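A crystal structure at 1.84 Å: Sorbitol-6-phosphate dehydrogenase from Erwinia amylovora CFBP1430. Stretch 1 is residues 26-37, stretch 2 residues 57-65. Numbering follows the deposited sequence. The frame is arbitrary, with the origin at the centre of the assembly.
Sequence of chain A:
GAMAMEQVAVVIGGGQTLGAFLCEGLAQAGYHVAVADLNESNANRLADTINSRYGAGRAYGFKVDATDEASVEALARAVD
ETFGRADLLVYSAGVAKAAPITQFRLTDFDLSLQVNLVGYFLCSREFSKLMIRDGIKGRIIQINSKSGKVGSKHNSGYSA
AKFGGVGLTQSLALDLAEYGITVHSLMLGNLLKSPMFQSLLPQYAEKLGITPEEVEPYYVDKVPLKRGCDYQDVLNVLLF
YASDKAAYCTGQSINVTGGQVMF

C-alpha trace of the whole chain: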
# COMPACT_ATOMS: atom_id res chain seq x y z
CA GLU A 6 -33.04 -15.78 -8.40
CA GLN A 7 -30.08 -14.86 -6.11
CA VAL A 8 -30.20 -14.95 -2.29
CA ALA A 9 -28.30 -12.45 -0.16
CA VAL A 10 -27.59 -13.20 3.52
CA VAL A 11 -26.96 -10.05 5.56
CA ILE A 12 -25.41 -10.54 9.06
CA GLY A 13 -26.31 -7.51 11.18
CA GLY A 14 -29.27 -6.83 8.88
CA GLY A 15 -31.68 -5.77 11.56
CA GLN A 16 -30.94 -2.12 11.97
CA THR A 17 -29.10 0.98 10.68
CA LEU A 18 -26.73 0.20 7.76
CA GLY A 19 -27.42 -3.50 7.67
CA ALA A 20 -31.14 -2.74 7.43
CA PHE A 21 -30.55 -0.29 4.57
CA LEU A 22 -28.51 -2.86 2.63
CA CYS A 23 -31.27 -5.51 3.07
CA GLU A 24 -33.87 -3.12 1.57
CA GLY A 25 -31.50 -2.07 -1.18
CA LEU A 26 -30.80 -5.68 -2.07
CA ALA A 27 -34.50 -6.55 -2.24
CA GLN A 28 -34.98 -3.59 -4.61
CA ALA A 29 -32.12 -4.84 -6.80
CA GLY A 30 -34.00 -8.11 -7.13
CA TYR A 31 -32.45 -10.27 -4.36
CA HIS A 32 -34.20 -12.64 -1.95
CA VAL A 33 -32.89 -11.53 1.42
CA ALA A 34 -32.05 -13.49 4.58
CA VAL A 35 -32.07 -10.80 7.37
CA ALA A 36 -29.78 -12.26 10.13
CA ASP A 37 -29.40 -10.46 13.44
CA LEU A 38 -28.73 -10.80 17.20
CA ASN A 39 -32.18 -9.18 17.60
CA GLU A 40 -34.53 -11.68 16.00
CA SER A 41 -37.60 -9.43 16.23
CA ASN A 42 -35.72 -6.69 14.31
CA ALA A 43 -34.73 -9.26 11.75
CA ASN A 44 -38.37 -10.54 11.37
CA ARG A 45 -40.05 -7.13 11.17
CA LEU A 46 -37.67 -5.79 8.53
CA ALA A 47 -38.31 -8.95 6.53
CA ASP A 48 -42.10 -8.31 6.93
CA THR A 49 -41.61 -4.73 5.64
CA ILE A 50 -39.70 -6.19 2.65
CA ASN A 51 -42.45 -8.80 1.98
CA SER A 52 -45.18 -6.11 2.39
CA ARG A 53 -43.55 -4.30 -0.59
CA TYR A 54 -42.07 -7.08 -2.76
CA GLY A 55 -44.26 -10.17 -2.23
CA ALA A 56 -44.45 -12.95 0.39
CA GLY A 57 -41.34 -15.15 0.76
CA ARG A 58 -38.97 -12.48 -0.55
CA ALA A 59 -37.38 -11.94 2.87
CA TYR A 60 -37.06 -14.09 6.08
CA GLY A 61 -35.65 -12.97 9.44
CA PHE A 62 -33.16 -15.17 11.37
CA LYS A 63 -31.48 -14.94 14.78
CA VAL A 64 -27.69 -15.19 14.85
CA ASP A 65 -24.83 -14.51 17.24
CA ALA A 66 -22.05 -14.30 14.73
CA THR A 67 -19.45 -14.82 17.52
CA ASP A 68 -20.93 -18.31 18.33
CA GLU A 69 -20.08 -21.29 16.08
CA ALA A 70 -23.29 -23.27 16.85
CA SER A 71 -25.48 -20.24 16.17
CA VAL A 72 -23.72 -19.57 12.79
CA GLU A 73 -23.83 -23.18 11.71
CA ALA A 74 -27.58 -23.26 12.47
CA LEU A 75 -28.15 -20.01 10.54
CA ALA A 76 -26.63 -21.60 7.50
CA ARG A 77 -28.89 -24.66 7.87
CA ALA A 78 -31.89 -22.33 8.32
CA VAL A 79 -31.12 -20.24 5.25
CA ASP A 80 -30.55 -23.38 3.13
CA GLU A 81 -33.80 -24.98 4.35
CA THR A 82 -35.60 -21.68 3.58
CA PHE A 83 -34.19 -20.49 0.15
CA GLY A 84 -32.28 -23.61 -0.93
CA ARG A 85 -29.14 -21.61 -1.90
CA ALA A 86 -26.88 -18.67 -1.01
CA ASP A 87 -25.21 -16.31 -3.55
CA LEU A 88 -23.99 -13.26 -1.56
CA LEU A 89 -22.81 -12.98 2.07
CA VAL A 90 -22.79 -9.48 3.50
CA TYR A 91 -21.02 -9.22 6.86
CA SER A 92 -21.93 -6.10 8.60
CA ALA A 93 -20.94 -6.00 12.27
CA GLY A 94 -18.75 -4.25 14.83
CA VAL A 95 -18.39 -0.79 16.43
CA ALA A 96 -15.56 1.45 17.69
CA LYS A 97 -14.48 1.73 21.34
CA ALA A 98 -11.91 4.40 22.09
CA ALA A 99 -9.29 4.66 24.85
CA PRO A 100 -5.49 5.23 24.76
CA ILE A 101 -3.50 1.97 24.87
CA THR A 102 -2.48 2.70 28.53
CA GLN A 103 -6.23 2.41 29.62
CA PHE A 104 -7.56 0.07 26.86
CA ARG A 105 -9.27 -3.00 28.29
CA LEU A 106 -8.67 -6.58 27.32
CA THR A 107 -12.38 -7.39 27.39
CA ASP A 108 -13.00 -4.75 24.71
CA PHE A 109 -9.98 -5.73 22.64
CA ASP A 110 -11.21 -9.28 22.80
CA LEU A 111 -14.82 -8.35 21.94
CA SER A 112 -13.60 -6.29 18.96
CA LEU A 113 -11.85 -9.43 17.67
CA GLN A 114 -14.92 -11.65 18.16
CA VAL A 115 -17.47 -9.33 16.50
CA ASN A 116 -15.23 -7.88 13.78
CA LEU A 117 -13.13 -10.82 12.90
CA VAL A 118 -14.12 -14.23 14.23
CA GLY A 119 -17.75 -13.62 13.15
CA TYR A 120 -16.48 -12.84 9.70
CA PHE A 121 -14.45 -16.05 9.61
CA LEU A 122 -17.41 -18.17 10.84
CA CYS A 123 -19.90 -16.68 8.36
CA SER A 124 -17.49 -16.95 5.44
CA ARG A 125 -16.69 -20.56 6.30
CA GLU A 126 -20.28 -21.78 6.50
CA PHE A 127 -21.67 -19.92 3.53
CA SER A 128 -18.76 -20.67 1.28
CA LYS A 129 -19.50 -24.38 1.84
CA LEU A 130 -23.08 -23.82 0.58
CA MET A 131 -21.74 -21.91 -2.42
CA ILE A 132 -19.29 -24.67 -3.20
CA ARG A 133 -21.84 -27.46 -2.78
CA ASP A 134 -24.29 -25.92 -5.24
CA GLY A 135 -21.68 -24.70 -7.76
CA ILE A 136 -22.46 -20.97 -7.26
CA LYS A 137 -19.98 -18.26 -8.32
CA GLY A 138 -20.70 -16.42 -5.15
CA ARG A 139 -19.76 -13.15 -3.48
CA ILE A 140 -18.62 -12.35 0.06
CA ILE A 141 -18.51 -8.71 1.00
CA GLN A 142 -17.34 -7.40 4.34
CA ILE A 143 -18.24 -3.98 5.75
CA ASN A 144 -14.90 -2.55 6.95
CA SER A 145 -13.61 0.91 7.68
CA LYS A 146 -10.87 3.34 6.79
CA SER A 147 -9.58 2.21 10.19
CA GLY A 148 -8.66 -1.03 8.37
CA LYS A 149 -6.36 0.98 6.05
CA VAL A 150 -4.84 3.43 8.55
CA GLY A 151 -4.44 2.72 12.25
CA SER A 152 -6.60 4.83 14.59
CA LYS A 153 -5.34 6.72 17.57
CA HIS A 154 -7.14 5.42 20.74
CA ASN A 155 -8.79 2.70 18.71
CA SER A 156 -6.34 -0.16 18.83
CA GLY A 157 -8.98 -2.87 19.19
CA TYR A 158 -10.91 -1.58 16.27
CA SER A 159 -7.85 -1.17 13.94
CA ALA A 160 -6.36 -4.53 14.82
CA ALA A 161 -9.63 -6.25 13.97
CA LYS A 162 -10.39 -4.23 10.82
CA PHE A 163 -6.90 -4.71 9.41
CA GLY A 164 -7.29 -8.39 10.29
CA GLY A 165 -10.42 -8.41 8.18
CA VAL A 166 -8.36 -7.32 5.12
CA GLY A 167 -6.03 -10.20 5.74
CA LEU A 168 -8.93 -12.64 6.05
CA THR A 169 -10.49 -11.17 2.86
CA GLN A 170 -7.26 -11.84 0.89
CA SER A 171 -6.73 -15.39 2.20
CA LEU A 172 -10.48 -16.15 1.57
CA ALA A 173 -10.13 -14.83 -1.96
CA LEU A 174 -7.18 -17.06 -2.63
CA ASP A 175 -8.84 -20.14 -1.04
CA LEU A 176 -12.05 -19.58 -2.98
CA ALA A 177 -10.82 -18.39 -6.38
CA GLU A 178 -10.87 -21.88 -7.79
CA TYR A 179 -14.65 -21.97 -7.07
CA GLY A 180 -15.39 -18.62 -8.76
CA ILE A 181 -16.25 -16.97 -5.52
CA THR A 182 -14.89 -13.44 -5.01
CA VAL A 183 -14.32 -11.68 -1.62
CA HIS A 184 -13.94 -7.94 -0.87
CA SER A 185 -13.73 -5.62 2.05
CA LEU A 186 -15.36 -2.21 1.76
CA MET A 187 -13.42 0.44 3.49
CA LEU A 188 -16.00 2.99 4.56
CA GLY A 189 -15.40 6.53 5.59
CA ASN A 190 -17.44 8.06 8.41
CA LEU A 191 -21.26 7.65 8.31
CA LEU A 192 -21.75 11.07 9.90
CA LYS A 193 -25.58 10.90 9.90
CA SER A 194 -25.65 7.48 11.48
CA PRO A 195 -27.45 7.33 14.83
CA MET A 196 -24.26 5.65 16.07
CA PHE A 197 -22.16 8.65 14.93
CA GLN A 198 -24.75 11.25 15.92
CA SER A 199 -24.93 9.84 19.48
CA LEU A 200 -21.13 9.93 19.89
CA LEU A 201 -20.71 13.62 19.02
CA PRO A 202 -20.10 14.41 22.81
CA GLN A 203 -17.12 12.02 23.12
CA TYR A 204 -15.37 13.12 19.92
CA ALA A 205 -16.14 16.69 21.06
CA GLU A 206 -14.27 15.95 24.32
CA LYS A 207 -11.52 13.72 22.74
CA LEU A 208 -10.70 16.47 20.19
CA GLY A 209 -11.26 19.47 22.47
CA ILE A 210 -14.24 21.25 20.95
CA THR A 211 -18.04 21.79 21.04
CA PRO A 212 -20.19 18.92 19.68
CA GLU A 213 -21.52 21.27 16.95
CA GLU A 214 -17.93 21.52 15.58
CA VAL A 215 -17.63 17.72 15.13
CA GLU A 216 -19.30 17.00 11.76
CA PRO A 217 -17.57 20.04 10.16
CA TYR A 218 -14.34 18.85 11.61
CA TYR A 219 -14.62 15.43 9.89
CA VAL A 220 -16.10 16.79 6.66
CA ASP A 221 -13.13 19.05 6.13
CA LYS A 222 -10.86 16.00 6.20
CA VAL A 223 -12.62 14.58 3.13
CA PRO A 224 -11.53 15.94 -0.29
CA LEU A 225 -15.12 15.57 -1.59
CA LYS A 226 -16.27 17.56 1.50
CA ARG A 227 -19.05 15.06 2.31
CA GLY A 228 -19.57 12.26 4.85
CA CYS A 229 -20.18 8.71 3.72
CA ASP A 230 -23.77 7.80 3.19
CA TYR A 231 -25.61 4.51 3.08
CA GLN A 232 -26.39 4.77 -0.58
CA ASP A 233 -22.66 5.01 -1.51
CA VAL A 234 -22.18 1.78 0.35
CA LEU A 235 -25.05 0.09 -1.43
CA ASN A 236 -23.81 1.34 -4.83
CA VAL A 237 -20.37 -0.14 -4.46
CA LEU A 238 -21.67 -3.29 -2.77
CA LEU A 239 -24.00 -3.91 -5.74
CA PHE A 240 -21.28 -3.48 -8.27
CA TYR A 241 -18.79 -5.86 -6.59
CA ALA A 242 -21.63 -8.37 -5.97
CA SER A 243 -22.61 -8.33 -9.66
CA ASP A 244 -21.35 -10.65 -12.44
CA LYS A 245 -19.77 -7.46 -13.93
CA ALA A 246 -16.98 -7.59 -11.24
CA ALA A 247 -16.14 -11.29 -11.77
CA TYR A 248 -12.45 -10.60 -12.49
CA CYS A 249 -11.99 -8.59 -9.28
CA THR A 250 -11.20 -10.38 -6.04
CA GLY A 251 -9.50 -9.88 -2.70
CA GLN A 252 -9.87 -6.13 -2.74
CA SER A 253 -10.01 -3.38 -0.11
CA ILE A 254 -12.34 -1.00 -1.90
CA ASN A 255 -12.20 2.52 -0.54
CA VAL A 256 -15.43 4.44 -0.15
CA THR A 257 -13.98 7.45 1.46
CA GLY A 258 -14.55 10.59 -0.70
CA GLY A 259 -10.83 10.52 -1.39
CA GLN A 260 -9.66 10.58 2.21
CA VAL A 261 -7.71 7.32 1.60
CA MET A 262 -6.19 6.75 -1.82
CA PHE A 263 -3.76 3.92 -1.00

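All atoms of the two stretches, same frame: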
# COMPACT_ATOMS: atom_id res chain seq x y z
N LEU A 26 -30.94 -4.43 -1.37
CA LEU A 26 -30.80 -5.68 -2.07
C LEU A 26 -32.13 -6.26 -2.54
O LEU A 26 -32.19 -6.94 -3.55
CB LEU A 26 -30.10 -6.70 -1.19
CG LEU A 26 -28.59 -6.42 -0.98
CD1 LEU A 26 -28.12 -7.15 0.26
CD2 LEU A 26 -27.83 -6.94 -2.17
N ALA A 27 -33.18 -6.05 -1.79
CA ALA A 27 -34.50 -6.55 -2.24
C ALA A 27 -34.89 -5.77 -3.51
O ALA A 27 -35.24 -6.34 -4.53
CB ALA A 27 -35.51 -6.34 -1.14
N GLN A 28 -34.77 -4.46 -3.43
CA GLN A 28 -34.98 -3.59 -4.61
C GLN A 28 -34.21 -4.01 -5.84
O GLN A 28 -34.78 -4.11 -6.93
CB GLN A 28 -34.65 -2.16 -4.26
CG GLN A 28 -35.03 -1.17 -5.34
CD GLN A 28 -34.41 0.14 -5.01
OE1 GLN A 28 -33.16 0.26 -4.98
NE2 GLN A 28 -35.24 1.13 -4.67
N ALA A 29 -32.94 -4.30 -5.69
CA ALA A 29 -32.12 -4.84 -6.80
C ALA A 29 -32.52 -6.21 -7.29
O ALA A 29 -31.89 -6.77 -8.19
CB ALA A 29 -30.66 -4.87 -6.38
N GLY A 30 -33.57 -6.81 -6.70
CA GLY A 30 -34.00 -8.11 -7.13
C GLY A 30 -33.53 -9.32 -6.35
O GLY A 30 -33.73 -10.44 -6.81
N TYR A 31 -32.90 -9.13 -5.18
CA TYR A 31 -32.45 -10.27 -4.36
C TYR A 31 -33.58 -10.79 -3.42
O TYR A 31 -34.35 -10.01 -2.84
CB TYR A 31 -31.16 -9.92 -3.53
CG TYR A 31 -29.81 -9.77 -4.32
CD1 TYR A 31 -29.45 -8.56 -4.93
CD2 TYR A 31 -28.89 -10.81 -4.37
CE1 TYR A 31 -28.23 -8.43 -5.58
CE2 TYR A 31 -27.69 -10.71 -5.04
CZ TYR A 31 -27.38 -9.51 -5.67
OH TYR A 31 -26.17 -9.43 -6.30
N HIS A 32 -33.58 -12.09 -3.19
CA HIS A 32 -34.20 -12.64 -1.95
C HIS A 32 -33.24 -12.42 -0.78
O HIS A 32 -32.04 -12.60 -0.94
CB HIS A 32 -34.50 -14.12 -2.09
CG HIS A 32 -35.75 -14.38 -2.87
ND1 HIS A 32 -35.80 -14.29 -4.25
CD2 HIS A 32 -36.98 -14.78 -2.47
CE1 HIS A 32 -37.02 -14.60 -4.65
NE2 HIS A 32 -37.75 -14.90 -3.58
N VAL A 33 -33.75 -11.97 0.34
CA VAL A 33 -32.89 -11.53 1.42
C VAL A 33 -33.14 -12.36 2.68
O VAL A 33 -34.30 -12.55 3.09
CB VAL A 33 -33.03 -10.04 1.71
CG1 VAL A 33 -32.07 -9.61 2.82
CG2 VAL A 33 -32.75 -9.21 0.45
N ALA A 34 -32.06 -12.91 3.23
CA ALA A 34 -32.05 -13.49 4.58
C ALA A 34 -31.51 -12.43 5.55
O ALA A 34 -30.31 -12.11 5.50
CB ALA A 34 -31.21 -14.75 4.59
N VAL A 35 -32.40 -11.82 6.34
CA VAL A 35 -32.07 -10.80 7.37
C VAL A 35 -31.66 -11.53 8.67
O VAL A 35 -32.57 -12.10 9.38
CB VAL A 35 -33.25 -9.84 7.64
CG1 VAL A 35 -32.90 -8.70 8.58
CG2 VAL A 35 -33.78 -9.31 6.30
N ALA A 36 -30.34 -11.53 8.97
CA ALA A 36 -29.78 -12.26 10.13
C ALA A 36 -29.32 -11.26 11.19
O ALA A 36 -28.57 -10.31 10.91
CB ALA A 36 -28.67 -13.20 9.68
N ASP A 37 -29.78 -11.42 12.43
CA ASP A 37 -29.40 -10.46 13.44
C ASP A 37 -29.48 -10.99 14.89
O ASP A 37 -30.23 -11.93 15.20
CB ASP A 37 -30.27 -9.22 13.26
CG ASP A 37 -29.66 -7.98 13.83
OD1 ASP A 37 -29.95 -7.74 15.04
OD2 ASP A 37 -28.91 -7.24 13.06
N GLY A 57 -42.43 -14.19 0.97
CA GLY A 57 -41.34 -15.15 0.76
C GLY A 57 -40.13 -14.51 0.07
O GLY A 57 -39.23 -15.21 -0.36
N ARG A 58 -40.12 -13.19 -0.00
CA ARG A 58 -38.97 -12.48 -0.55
C ARG A 58 -37.85 -12.39 0.48
O ARG A 58 -36.69 -12.65 0.14
CB ARG A 58 -39.31 -11.08 -1.01
CG ARG A 58 -38.14 -10.41 -1.71
CD ARG A 58 -38.60 -9.73 -2.96
NE ARG A 58 -37.97 -10.21 -4.17
CZ ARG A 58 -37.86 -9.48 -5.27
NH1 ARG A 58 -37.27 -9.99 -6.34
NH2 ARG A 58 -38.37 -8.25 -5.32
N ALA A 59 -38.25 -12.02 1.70
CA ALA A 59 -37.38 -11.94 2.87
C ALA A 59 -37.83 -12.82 4.08
O ALA A 59 -39.05 -12.93 4.38
CB ALA A 59 -37.26 -10.51 3.29
N TYR A 60 -36.87 -13.45 4.76
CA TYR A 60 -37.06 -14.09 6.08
C TYR A 60 -36.05 -13.56 7.09
O TYR A 60 -34.88 -13.22 6.74
CB TYR A 60 -36.91 -15.60 6.00
CG TYR A 60 -38.04 -16.25 5.29
CD1 TYR A 60 -38.06 -16.32 3.88
CD2 TYR A 60 -39.14 -16.77 6.01
CE1 TYR A 60 -39.14 -16.91 3.20
CE2 TYR A 60 -40.23 -17.35 5.33
CZ TYR A 60 -40.22 -17.41 3.94
OH TYR A 60 -41.28 -18.00 3.32
N GLY A 61 -36.50 -13.40 8.34
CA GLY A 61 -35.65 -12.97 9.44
C GLY A 61 -35.09 -14.17 10.20
O GLY A 61 -35.82 -15.18 10.43
N PHE A 62 -33.83 -14.08 10.62
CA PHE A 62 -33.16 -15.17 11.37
C PHE A 62 -32.39 -14.57 12.53
O PHE A 62 -31.93 -13.45 12.42
CB PHE A 62 -32.16 -15.90 10.51
CG PHE A 62 -32.76 -16.58 9.32
CD1 PHE A 62 -33.10 -15.83 8.20
CD2 PHE A 62 -32.94 -17.95 9.28
CE1 PHE A 62 -33.61 -16.43 7.08
CE2 PHE A 62 -33.51 -18.55 8.17
CZ PHE A 62 -33.82 -17.80 7.06
N LYS A 63 -32.31 -15.30 13.65
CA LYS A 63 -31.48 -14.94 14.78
C LYS A 63 -30.08 -15.49 14.53
O LYS A 63 -29.90 -16.62 14.10
CB LYS A 63 -32.04 -15.54 16.08
CG LYS A 63 -31.71 -14.76 17.33
CD LYS A 63 -30.52 -15.34 18.08
CE LYS A 63 -30.49 -14.89 19.54
NZ LYS A 63 -29.69 -13.63 19.73
N VAL A 64 -29.08 -14.66 14.80
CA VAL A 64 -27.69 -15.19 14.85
C VAL A 64 -26.79 -14.35 15.78
O VAL A 64 -26.95 -13.14 15.91
CB VAL A 64 -27.03 -15.36 13.45
CG1 VAL A 64 -26.76 -13.99 12.80
CG2 VAL A 64 -25.76 -16.18 13.58
N ASP A 65 -25.90 -15.08 16.47
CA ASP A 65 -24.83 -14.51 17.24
C ASP A 65 -23.65 -14.89 16.43
O ASP A 65 -23.23 -16.08 16.44
CB ASP A 65 -24.77 -15.14 18.66
CG ASP A 65 -23.53 -14.72 19.44
OD1 ASP A 65 -22.77 -13.82 19.00
OD2 ASP A 65 -23.32 -15.24 20.53

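Two parallel strands exchange hydrogen bonds in a staggered ladder, because in this arrangement one residue spends both its NH and its CO on two different partners of the neighbouring strand. Strands 32-37 and 59-63 of this dehydrogenase illustrate the rule. V33 N donates to R58 O at 3.0 Å, and V33 O accepts from Y60 N at 3.2 Å, so V33 straddles its register partner A59. Two residues on, V35 repeats the pattern: its N reaches Y60 O at 2.9 Å and its O takes the shortest bond of the ladder, 2.7 Å from F62 N. D37 closes the series, its N bonded to F62 O and its O to V64 N, both at 3.0 Å. All six bonds have angles at hydrogen between 148° and 162°.

The carbonyls also meet CA-H groups. A59 CA lies 3.1 Å from V33 O and G61 CA 3.2 Å from V35 O, supplementing the conventional bonds.

At the N-terminal end side chains join in, and R58 has the largest covered area of any residue here, 123 Å². The ring edge of H32 approaches the carbonyl of G57, with CD2 3.1 Å from G57 O. The R58 side chain, its chi2 and chi3 both between wells, leaves sideways and brings its end nearer to the turn that leads into strand 32-37, where G30, at positive phi, ends the helix in a Schellman motif. The R58 guanidinium places one face over A27 O and Y31 O, and R58 NH1 is 3.6 Å from G30 O; none of these approaches is a hydrogen bond, and Y31 O is left buried without a partner.

Packing follows the alternation of the strands. A34, A36, Y60 and F62 share one face, where A34 CB touches F62 CE1 at 3.8 Å; just past the strand, V64 CG1 comes within 3.7 Å of A36 CB. V33, V35 and A59 turn to the other face, where G61 contributes no side chain beside V35.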